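Local structure of calmodulin binding transcription activator 1 (Homo sapiens, 2CXK) at residues L26-W31 / P54-C59; N37-F42 / Q72-N77; L68-V73 / S81-F86. The protein is a transcriptional activator, probably binding double-stranded DNA, of which this chain is the immunoglobulin-like TIG domain. All blocks are in the same frame, centred on the assembly; numbering follows the deposited sequence.

Overall arrangement
The three contacts build one small all-beta TIG domain of the E-set (immunoglobulin-like) clan, and their side chains meet in its core. Contacts 2 and 3 have centres about 11 Å apart and share strand 67-75, with Gln72 and Val73 in both: strand 38-42 pairs along one edge, strand 84-88 along the other. Contact 1 joins strands 24-28 and 56-60, its centre about 11 Å from that of contact 2 and about 13 Å from that of contact 3. It packs against both: Leu57 CD1 lies 3.4 Å from Val73 CG1, and Ile27 CD1 lies 3.6 Å from Leu71 CD2. Phe42 CZ, 3.5 Å from Leu71 CD1, links contacts 2 and 3.

Contact 1 (L26-W31 / P54-C59); sequences LITGPW and PGVLRC
Ile27 and Leu57 form an antiparallel hydrogen-bonded pair, flanked by the non-hydrogen-bonded pairs Leu26-Arg58 and Thr28-Val56, the N-to-C directions of the short strands 154° apart. Ile27 N reaches Leu57 O at 2.9 Å, and Leu57 N returns the bond to Ile27 O. That buried oxygen takes a second donor, Trp31 NE1 at 3.1 Å; the indole N-H and Leu57 N arrive from opposite faces of the carbonyl plane. Trp31 CG is nearly eclipsed with the backbone N (chi1 -15°), a strained root for an indole whose rotation is held by this N-H bond and by packing on both faces. Leu57 crosses the indole at about a right angle, its CD1 3.6 Å from the centroid of the five-membered ring and 10° off the normal, a CH-pi contact. Gly29 CA and Pro30 CD lie over the opposite face. This side of the strand pair turns into the core of the immunoglobulin-like TIG fold, where Val73 and Tyr38 meet it. Gly29 N donates to Gly55 O, and Gly55 N lies 2.7 Å from its acceptor Trp31 O. A CB on Gly55 would press on Gly29 O and on the carbonyl O of Pro54. On the other side Leu26 CD2 rests 3.7 Å from Arg58 CB, and Thr28 lies beside Val56. Thr28 OG1 bonds to Thr10 OG1 and Asp11 O, and Gln53 NE2 of the second subunit bonds to Gly29 O.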
loop_
_atom_site.group_PDB
_atom_site.type_symbol
_atom_site.label_atom_id
_atom_site.label_comp_id
_atom_site.label_asym_id
_atom_site.label_seq_id
_atom_site.Cartn_x
_atom_site.Cartn_y
_atom_site.Cartn_z
ATOM N N LEU A 26 3.051 -0.022 -2.587
ATOM C CA LEU A 26 3.155 -1.268 -1.834
ATOM C C LEU A 26 2.393 -2.284 -2.669
ATOM O O LEU A 26 1.333 -1.975 -3.206
ATOM C CB LEU A 26 2.512 -1.133 -0.446
ATOM C CG LEU A 26 3.243 -0.201 0.520
ATOM C CD1 LEU A 26 2.584 -0.246 1.889
ATOM C CD2 LEU A 26 4.712 -0.630 0.630
ATOM N N ILE A 27 2.954 -3.484 -2.810
ATOM C CA ILE A 27 2.315 -4.544 -3.585
ATOM C C ILE A 27 2.339 -5.808 -2.740
ATOM O O ILE A 27 3.397 -6.254 -2.302
ATOM C CB ILE A 27 3.064 -4.806 -4.906
ATOM C CG1 ILE A 27 3.106 -3.515 -5.721
ATOM C CG2 ILE A 27 2.384 -5.934 -5.678
ATOM C CD1 ILE A 27 3.846 -3.629 -7.040
ATOM N N THR A 28 1.166 -6.377 -2.513
ATOM C CA THR A 28 1.072 -7.557 -1.685
ATOM C C THR A 28 0.782 -8.807 -2.496
ATOM O O THR A 28 0.191 -8.756 -3.577
ATOM C CB THR A 28 -0.000 -7.367 -0.592
ATOM O OG1 THR A 28 -1.287 -7.211 -1.197
ATOM C CG2 THR A 28 0.320 -6.138 0.239
ATOM N N GLY A 29 1.225 -9.932 -1.960
ATOM C CA GLY A 29 1.042 -11.197 -2.629
ATOM C C GLY A 29 1.784 -12.272 -1.872
ATOM O O GLY A 29 2.119 -12.086 -0.704
ATOM N N PRO A 30 2.089 -13.403 -2.519
ATOM C CA PRO A 30 2.795 -14.507 -1.861
ATOM C C PRO A 30 4.322 -14.424 -1.836
ATOM O O PRO A 30 4.987 -15.454 -1.762
ATOM C CB PRO A 30 2.310 -15.712 -2.648
ATOM C CG PRO A 30 2.308 -15.166 -4.050
ATOM C CD PRO A 30 1.718 -13.764 -3.899
ATOM N N TRP A 31 4.885 -13.220 -1.890
ATOM C CA TRP A 31 6.344 -13.091 -1.887
ATOM C C TRP A 31 6.925 -13.503 -0.537
ATOM O O TRP A 31 6.536 -12.972 0.498
ATOM C CB TRP A 31 6.773 -11.651 -2.202
ATOM C CG TRP A 31 5.691 -10.780 -2.785
ATOM C CD1 TRP A 31 5.176 -9.641 -2.228
ATOM C CD2 TRP A 31 4.998 -10.967 -4.026
ATOM N NE1 TRP A 31 4.210 -9.110 -3.042
ATOM C CE2 TRP A 31 4.077 -9.900 -4.152
ATOM C CE3 TRP A 31 5.061 -11.930 -5.043
ATOM C CZ2 TRP A 31 3.228 -9.769 -5.254
ATOM C CZ3 TRP A 31 4.212 -11.799 -6.142
ATOM C CH2 TRP A 31 3.309 -10.725 -6.237
ATOM N N PRO A 54 7.220 -10.548 5.000
ATOM C CA PRO A 54 6.619 -11.561 4.136
ATOM C C PRO A 54 5.324 -11.102 3.477
ATOM O O PRO A 54 4.409 -10.627 4.148
ATOM C CB PRO A 54 6.400 -12.735 5.087
ATOM C CG PRO A 54 7.543 -12.600 6.040
ATOM C CD PRO A 54 7.571 -11.115 6.315
ATOM N N GLY A 55 5.269 -11.227 2.155
ATOM C CA GLY A 55 4.078 -10.868 1.413
ATOM C C GLY A 55 3.920 -9.408 1.044
ATOM O O GLY A 55 2.938 -9.047 0.394
ATOM N N VAL A 56 4.881 -8.574 1.430
ATOM C CA VAL A 56 4.790 -7.145 1.143
ATOM C C VAL A 56 6.026 -6.566 0.479
ATOM O O VAL A 56 7.099 -6.541 1.071
ATOM C CB VAL A 56 4.536 -6.350 2.433
ATOM C CG1 VAL A 56 4.465 -4.853 2.127
ATOM C CG2 VAL A 56 3.250 -6.843 3.086
ATOM N N LEU A 57 5.865 -6.098 -0.754
ATOM C CA LEU A 57 6.967 -5.482 -1.486
ATOM C C LEU A 57 6.750 -3.975 -1.598
ATOM O O LEU A 57 5.618 -3.516 -1.762
ATOM C CB LEU A 57 7.065 -6.062 -2.898
ATOM C CG LEU A 57 7.682 -7.453 -2.960
ATOM C CD1 LEU A 57 7.537 -8.046 -4.361
ATOM C CD2 LEU A 57 9.133 -7.330 -2.557
ATOM N N ARG A 58 7.841 -3.222 -1.514
ATOM C CA ARG A 58 7.793 -1.768 -1.643
ATOM C C ARG A 58 8.728 -1.323 -2.759
ATOM O O ARG A 58 9.854 -1.795 -2.864
ATOM C CB ARG A 58 8.242 -1.079 -0.353
ATOM C CG ARG A 58 8.336 0.458 -0.477
ATOM C CD ARG A 58 9.209 1.081 0.617
ATOM N NE ARG A 58 10.608 0.667 0.513
ATOM C CZ ARG A 58 11.505 0.779 1.489
ATOM N NH1 ARG A 58 11.163 1.294 2.664
ATOM N NH2 ARG A 58 12.754 0.373 1.290
ATOM N N CYS A 59 8.262 -0.400 -3.586
ATOM C CA CYS A 59 9.103 0.135 -4.650
ATOM C C CYS A 59 8.660 1.573 -4.868
ATOM O O CYS A 59 7.633 1.989 -4.345
ATOM C CB CYS A 59 8.941 -0.674 -5.943
ATOM S SG CYS A 59 7.349 -0.481 -6.805
#

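Contact 2 (N37-F42 / Q72-N77); sequences NYSCLF and QVAFNN
Tyr38 and Phe75 make the tight end of this contact, an edge-to-face (T-shaped) pair. The Phe75 edge comes in over the Tyr38 ring, with Phe75 CD1 above its centre and 3.6 Å from Tyr38 CE1; the centroids are 4.8 Å apart and the planes turned by 65°. Phe75 CG stands anti to the backbone N (chi1 -172°), which sets the root of the ring where its edge can meet Tyr38. Asn37 CB lies over one face of the Phe75 ring. Cys40 and Val73 continue on the Tyr38-Phe75 side and are buried; Leu57 and Cys59 of strand 56-60 pack against this side, closing the core of the TIG domain's immunoglobulin-like fold. The strands themselves are antiparallel, with bonds both ways between Ser39 and Ala74 and between Leu41 and Gln72, the shortest from Leu41 N to Gln72 O at 2.8 Å. Asn76 N extends the ladder to Asn37 O.

On the opposite side waters gather at the polar groups, while Ile79 of strand 78-79 covers part of Leu41, Gln72 and Ala74. Ser39 OG touches Ala74 CB at 3.5 Å and is hydrogen-bonded to two waters. One water donates to Asn37 O and accepts from Asn77 N; the other accepts from Asn77 ND2 at 2.7 Å, so solvent spans the hydroxyl and the turn after the strand. A third water donates to Leu41 O and accepts from Gln72 NE2 at 2.8 Å, bridging backbone and amide. At the exposed end Asn37 OD1 bonds to Ser35.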
loop_
_atom_site.group_PDB
_atom_site.type_symbol
_atom_site.label_atom_id
_atom_site.label_comp_id
_atom_site.label_asym_id
_atom_site.label_seq_id
_atom_site.Cartn_x
_atom_site.Cartn_y
_atom_site.Cartn_z
ATOM N N ASN A 37 16.462 -9.729 -4.420
ATOM C CA ASN A 37 16.459 -9.646 -5.879
ATOM C C ASN A 37 15.087 -9.417 -6.494
ATOM O O ASN A 37 14.846 -9.779 -7.648
ATOM C CB ASN A 37 17.083 -10.905 -6.480
ATOM C CG ASN A 37 18.536 -11.061 -6.100
ATOM O OD1 ASN A 37 18.930 -12.073 -5.525
ATOM N ND2 ASN A 37 19.344 -10.054 -6.417
ATOM N N TYR A 38 14.190 -8.822 -5.716
ATOM C CA TYR A 38 12.849 -8.518 -6.196
ATOM C C TYR A 38 12.877 -7.203 -6.960
ATOM O O TYR A 38 13.692 -6.331 -6.681
ATOM C CB TYR A 38 11.886 -8.358 -5.027
ATOM C CG TYR A 38 11.432 -9.648 -4.403
ATOM C CD1 TYR A 38 10.484 -10.448 -5.038
ATOM C CD2 TYR A 38 11.922 -10.053 -3.161
ATOM C CE1 TYR A 38 10.029 -11.618 -4.453
ATOM C CE2 TYR A 38 11.473 -11.226 -2.567
ATOM C CZ TYR A 38 10.526 -12.000 -3.220
ATOM O OH TYR A 38 10.061 -13.148 -2.632
ATOM N N SER A 39 11.982 -7.067 -7.926
ATOM C CA SER A 39 11.874 -5.836 -8.694
ATOM C C SER A 39 10.436 -5.727 -9.165
ATOM O O SER A 39 9.678 -6.701 -9.116
ATOM C CB SER A 39 12.825 -5.839 -9.903
ATOM O OG SER A 39 12.483 -6.845 -10.841
ATOM N N CYS A 40 10.052 -4.531 -9.593
ATOM C CA CYS A 40 8.710 -4.307 -10.104
ATOM C C CYS A 40 8.869 -3.681 -11.471
ATOM O O CYS A 40 9.716 -2.811 -11.673
ATOM C CB CYS A 40 7.912 -3.374 -9.186
ATOM S SG CYS A 40 7.505 -4.126 -7.590
ATOM N N LEU A 41 8.059 -4.135 -12.412
ATOM C CA LEU A 41 8.134 -3.615 -13.767
ATOM C C LEU A 41 6.864 -2.860 -14.105
ATOM O O LEU A 41 5.767 -3.416 -14.027
ATOM C CB LEU A 41 8.315 -4.761 -14.767
ATOM C CG LEU A 41 9.372 -5.827 -14.453
ATOM C CD1 LEU A 41 9.468 -6.799 -15.619
ATOM C CD2 LEU A 41 10.712 -5.181 -14.207
ATOM N N PHE A 42 7.021 -1.587 -14.454
ATOM C CA PHE A 42 5.905 -0.733 -14.852
ATOM C C PHE A 42 6.092 -0.551 -16.355
ATOM O O PHE A 42 7.050 0.090 -16.782
ATOM C CB PHE A 42 5.982 0.629 -14.159
ATOM C CG PHE A 42 5.789 0.572 -12.666
ATOM C CD1 PHE A 42 6.796 0.102 -11.836
ATOM C CD2 PHE A 42 4.593 1.007 -12.092
ATOM C CE1 PHE A 42 6.621 0.066 -10.445
ATOM C CE2 PHE A 42 4.408 0.974 -10.705
ATOM C CZ PHE A 42 5.431 0.501 -9.885
ATOM N N GLN A 72 4.053 -5.501 -12.844
ATOM C CA GLN A 72 4.369 -6.900 -12.555
ATOM C C GLN A 72 5.484 -7.014 -11.520
ATOM O O GLN A 72 6.308 -6.109 -11.386
ATOM C CB GLN A 72 4.833 -7.606 -13.833
ATOM C CG GLN A 72 3.875 -7.516 -15.011
ATOM C CD GLN A 72 4.527 -7.982 -16.300
ATOM O OE1 GLN A 72 4.387 -9.140 -16.704
ATOM N NE2 GLN A 72 5.259 -7.085 -16.944
ATOM N N VAL A 73 5.501 -8.125 -10.791
ATOM C CA VAL A 73 6.543 -8.381 -9.799
ATOM C C VAL A 73 7.494 -9.429 -10.390
ATOM O O VAL A 73 7.046 -10.409 -10.983
ATOM C CB VAL A 73 5.958 -8.939 -8.487
ATOM C CG1 VAL A 73 7.075 -9.304 -7.531
ATOM C CG2 VAL A 73 5.045 -7.913 -7.854
ATOM N N ALA A 74 8.795 -9.208 -10.240
ATOM C CA ALA A 74 9.798 -10.137 -10.754
ATOM C C ALA A 74 10.824 -10.468 -9.675
ATOM O O ALA A 74 11.007 -9.708 -8.723
ATOM C CB ALA A 74 10.502 -9.528 -11.955
ATOM N N PHE A 75 11.485 -11.611 -9.830
ATOM C CA PHE A 75 12.531 -12.049 -8.908
ATOM C C PHE A 75 13.658 -12.483 -9.839
ATOM O O PHE A 75 13.446 -13.334 -10.706
ATOM C CB PHE A 75 12.076 -13.236 -8.061
ATOM C CG PHE A 75 13.045 -13.603 -6.973
ATOM C CD1 PHE A 75 13.154 -12.819 -5.828
ATOM C CD2 PHE A 75 13.878 -14.713 -7.107
ATOM C CE1 PHE A 75 14.079 -13.132 -4.829
ATOM C CE2 PHE A 75 14.808 -15.034 -6.115
ATOM C CZ PHE A 75 14.910 -14.245 -4.976
ATOM N N ASN A 76 14.838 -11.895 -9.664
ATOM C CA ASN A 76 15.982 -12.181 -10.535
ATOM C C ASN A 76 15.573 -11.878 -11.977
ATOM O O ASN A 76 15.970 -12.561 -12.918
ATOM C CB ASN A 76 16.426 -13.639 -10.389
ATOM C CG ASN A 76 17.247 -13.873 -9.135
ATOM O OD1 ASN A 76 17.234 -14.964 -8.567
ATOM N ND2 ASN A 76 17.980 -12.854 -8.706
ATOM N N ASN A 77 14.778 -10.817 -12.115
ATOM C CA ASN A 77 14.244 -10.311 -13.385
ATOM C C ASN A 77 13.286 -11.260 -14.080
ATOM O O ASN A 77 12.929 -11.047 -15.237
ATOM C CB ASN A 77 15.354 -9.917 -14.372
ATOM C CG ASN A 77 14.832 -9.040 -15.516
ATOM O OD1 ASN A 77 15.129 -9.275 -16.693
ATOM N ND2 ASN A 77 14.051 -8.024 -15.169
HETATM O O HOH W 1 14.094 -8.933 -10.132
HETATM O O HOH W 2 13.972 -6.302 -13.039
HETATM O O HOH W 3 5.173 -4.268 -16.594
#

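Contact 3 (L68-V73 / S81-F86); sequences LVTLQV and SNSVVF
Ser81 OG is held from two directions: it accepts from Val73 N at 2.9 Å, with an N-H...O angle of 165°, and donates to Asn82 O at 2.8 Å. Its position between the backbone N and the carbonyl carbon (chi1 77°) lets the hydroxyl stand in for a main-chain acceptor just where strand 67-75 of this immunoglobulin-like TIG fold runs past the approach to strand 84-88. An alanine here would probably leave Val73 N without this acceptor and Asn82 O without its hydroxyl donor, and the segment at 81-82 less firmly tied to the strand. Farther on, the two strands pair antiparallel: Leu71 and Val84 exchange bonds, as do Val69 and Phe86. The Leu71 N to Val84 O bond is the more bent, at 133°, whereas Val84 N meets Leu71 O on a lone pair.

The side chains of these two pairs lie side by side and point to the same face of the sheet. Leu71 CB touches Val84 CG2 at 3.8 Å, and Val69 CG2 touches Phe86 CB at 3.9 Å, the Val69 methyl sitting at the edge of the Phe86 ring. The Leu71 and Phe86 side chains cross at a slant, Leu71 CD2 lying 4.1 Å from Phe86 CD2. On this face Leu71 meets Ile27 of strand 24-28, and Phe86 makes edge-to-face ring pairs with Phe42 and Tyr88. The outer side is more exposed: Ser83 OG approaches Gln72 CG, and at the far end Leu68 CD2 lies 4.0 Å from Val85 CG2.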
loop_
_atom_site.group_PDB
_atom_site.type_symbol
_atom_site.label_atom_id
_atom_site.label_comp_id
_atom_site.label_asym_id
_atom_site.label_seq_id
_atom_site.Cartn_x
_atom_site.Cartn_y
_atom_site.Cartn_z
ATOM N N LEU A 68 -2.470 4.002 -19.054
ATOM C CA LEU A 68 -2.505 2.794 -18.247
ATOM C C LEU A 68 -1.322 1.917 -18.621
ATOM O O LEU A 68 -0.951 1.831 -19.792
ATOM C CB LEU A 68 -3.811 2.038 -18.491
ATOM C CG LEU A 68 -5.088 2.859 -18.291
ATOM C CD1 LEU A 68 -6.292 2.036 -18.689
ATOM C CD2 LEU A 68 -5.197 3.300 -16.844
ATOM N N VAL A 69 -0.720 1.274 -17.627
ATOM C CA VAL A 69 0.418 0.405 -17.889
ATOM C C VAL A 69 0.320 -0.861 -17.062
ATOM O O VAL A 69 -0.466 -0.943 -16.123
ATOM C CB VAL A 69 1.761 1.098 -17.547
ATOM C CG1 VAL A 69 1.914 2.371 -18.356
ATOM C CG2 VAL A 69 1.826 1.407 -16.054
ATOM N N THR A 70 1.127 -1.849 -17.417
ATOM C CA THR A 70 1.167 -3.107 -16.687
ATOM C C THR A 70 2.104 -2.949 -15.497
ATOM O O THR A 70 3.108 -2.241 -15.584
ATOM C CB THR A 70 1.739 -4.233 -17.556
ATOM O OG1 THR A 70 2.974 -3.788 -18.131
ATOM C CG2 THR A 70 0.773 -4.619 -18.659
ATOM N N LEU A 71 1.760 -3.596 -14.385
ATOM C CA LEU A 71 2.595 -3.586 -13.191
ATOM C C LEU A 71 2.798 -5.061 -12.862
ATOM O O LEU A 71 1.829 -5.794 -12.656
ATOM C CB LEU A 71 1.898 -2.865 -12.026
ATOM C CG LEU A 71 2.600 -2.973 -10.663
ATOM C CD1 LEU A 71 4.075 -2.568 -10.788
ATOM C CD2 LEU A 71 1.880 -2.079 -9.649
ATOM N N GLN A 72 4.053 -5.501 -12.844
ATOM C CA GLN A 72 4.369 -6.900 -12.555
ATOM C C GLN A 72 5.484 -7.014 -11.520
ATOM O O GLN A 72 6.308 -6.109 -11.386
ATOM C CB GLN A 72 4.833 -7.606 -13.833
ATOM C CG GLN A 72 3.875 -7.516 -15.011
ATOM C CD GLN A 72 4.527 -7.982 -16.300
ATOM O OE1 GLN A 72 4.387 -9.140 -16.704
ATOM N NE2 GLN A 72 5.259 -7.085 -16.944
ATOM N N VAL A 73 5.501 -8.125 -10.791
ATOM C CA VAL A 73 6.543 -8.381 -9.799
ATOM C C VAL A 73 7.494 -9.429 -10.390
ATOM O O VAL A 73 7.046 -10.409 -10.983
ATOM C CB VAL A 73 5.958 -8.939 -8.487
ATOM C CG1 VAL A 73 7.075 -9.304 -7.531
ATOM C CG2 VAL A 73 5.045 -7.913 -7.854
ATOM N N SER A 81 4.490 -12.882 -11.204
ATOM C CA SER A 81 3.125 -12.530 -10.830
ATOM C C SER A 81 2.306 -12.214 -12.065
ATOM O O SER A 81 2.828 -12.187 -13.172
ATOM C CB SER A 81 3.122 -11.298 -9.918
ATOM O OG SER A 81 3.338 -10.114 -10.676
ATOM N N ASN A 82 1.010 -11.988 -11.865
ATOM C CA ASN A 82 0.121 -11.606 -12.948
ATOM C C ASN A 82 0.386 -10.109 -13.152
ATOM O O ASN A 82 1.146 -9.510 -12.389
ATOM C CB ASN A 82 -1.339 -11.818 -12.526
ATOM C CG ASN A 82 -1.693 -11.054 -11.247
ATOM O OD1 ASN A 82 -1.012 -11.174 -10.232
ATOM N ND2 ASN A 82 -2.768 -10.278 -11.296
ATOM N N SER A 83 -0.218 -9.515 -14.175
ATOM C CA SER A 83 -0.054 -8.081 -14.424
ATOM C C SER A 83 -1.309 -7.393 -13.901
ATOM O O SER A 83 -2.409 -7.914 -14.075
ATOM C CB SER A 83 0.052 -7.783 -15.922
ATOM O OG SER A 83 1.167 -8.430 -16.508
ATOM N N VAL A 84 -1.147 -6.246 -13.246
ATOM C CA VAL A 84 -2.296 -5.483 -12.763
ATOM C C VAL A 84 -2.165 -4.090 -13.348
ATOM O O VAL A 84 -1.066 -3.640 -13.667
ATOM C CB VAL A 84 -2.355 -5.391 -11.212
ATOM C CG1 VAL A 84 -2.570 -6.779 -10.624
ATOM C CG2 VAL A 84 -1.076 -4.767 -10.661
ATOM N N VAL A 85 -3.284 -3.399 -13.494
ATOM C CA VAL A 85 -3.251 -2.066 -14.063
ATOM C C VAL A 85 -2.703 -0.998 -13.117
ATOM O O VAL A 85 -3.024 -0.976 -11.927
ATOM C CB VAL A 85 -4.666 -1.644 -14.515
ATOM C CG1 VAL A 85 -5.584 -1.561 -13.305
ATOM C CG2 VAL A 85 -4.616 -0.313 -15.243
ATOM N N PHE A 86 -1.852 -0.123 -13.647
ATOM C CA PHE A 86 -1.316 0.988 -12.863
ATOM C C PHE A 86 -1.516 2.190 -13.765
ATOM O O PHE A 86 -1.219 2.134 -14.956
ATOM C CB PHE A 86 0.167 0.802 -12.541
ATOM C CG PHE A 86 0.710 1.822 -11.567
ATOM C CD1 PHE A 86 1.441 2.920 -12.019
ATOM C CD2 PHE A 86 0.466 1.698 -10.201
ATOM C CE1 PHE A 86 1.924 3.883 -11.120
ATOM C CE2 PHE A 86 0.942 2.652 -9.292
ATOM C CZ PHE A 86 1.673 3.746 -9.756
#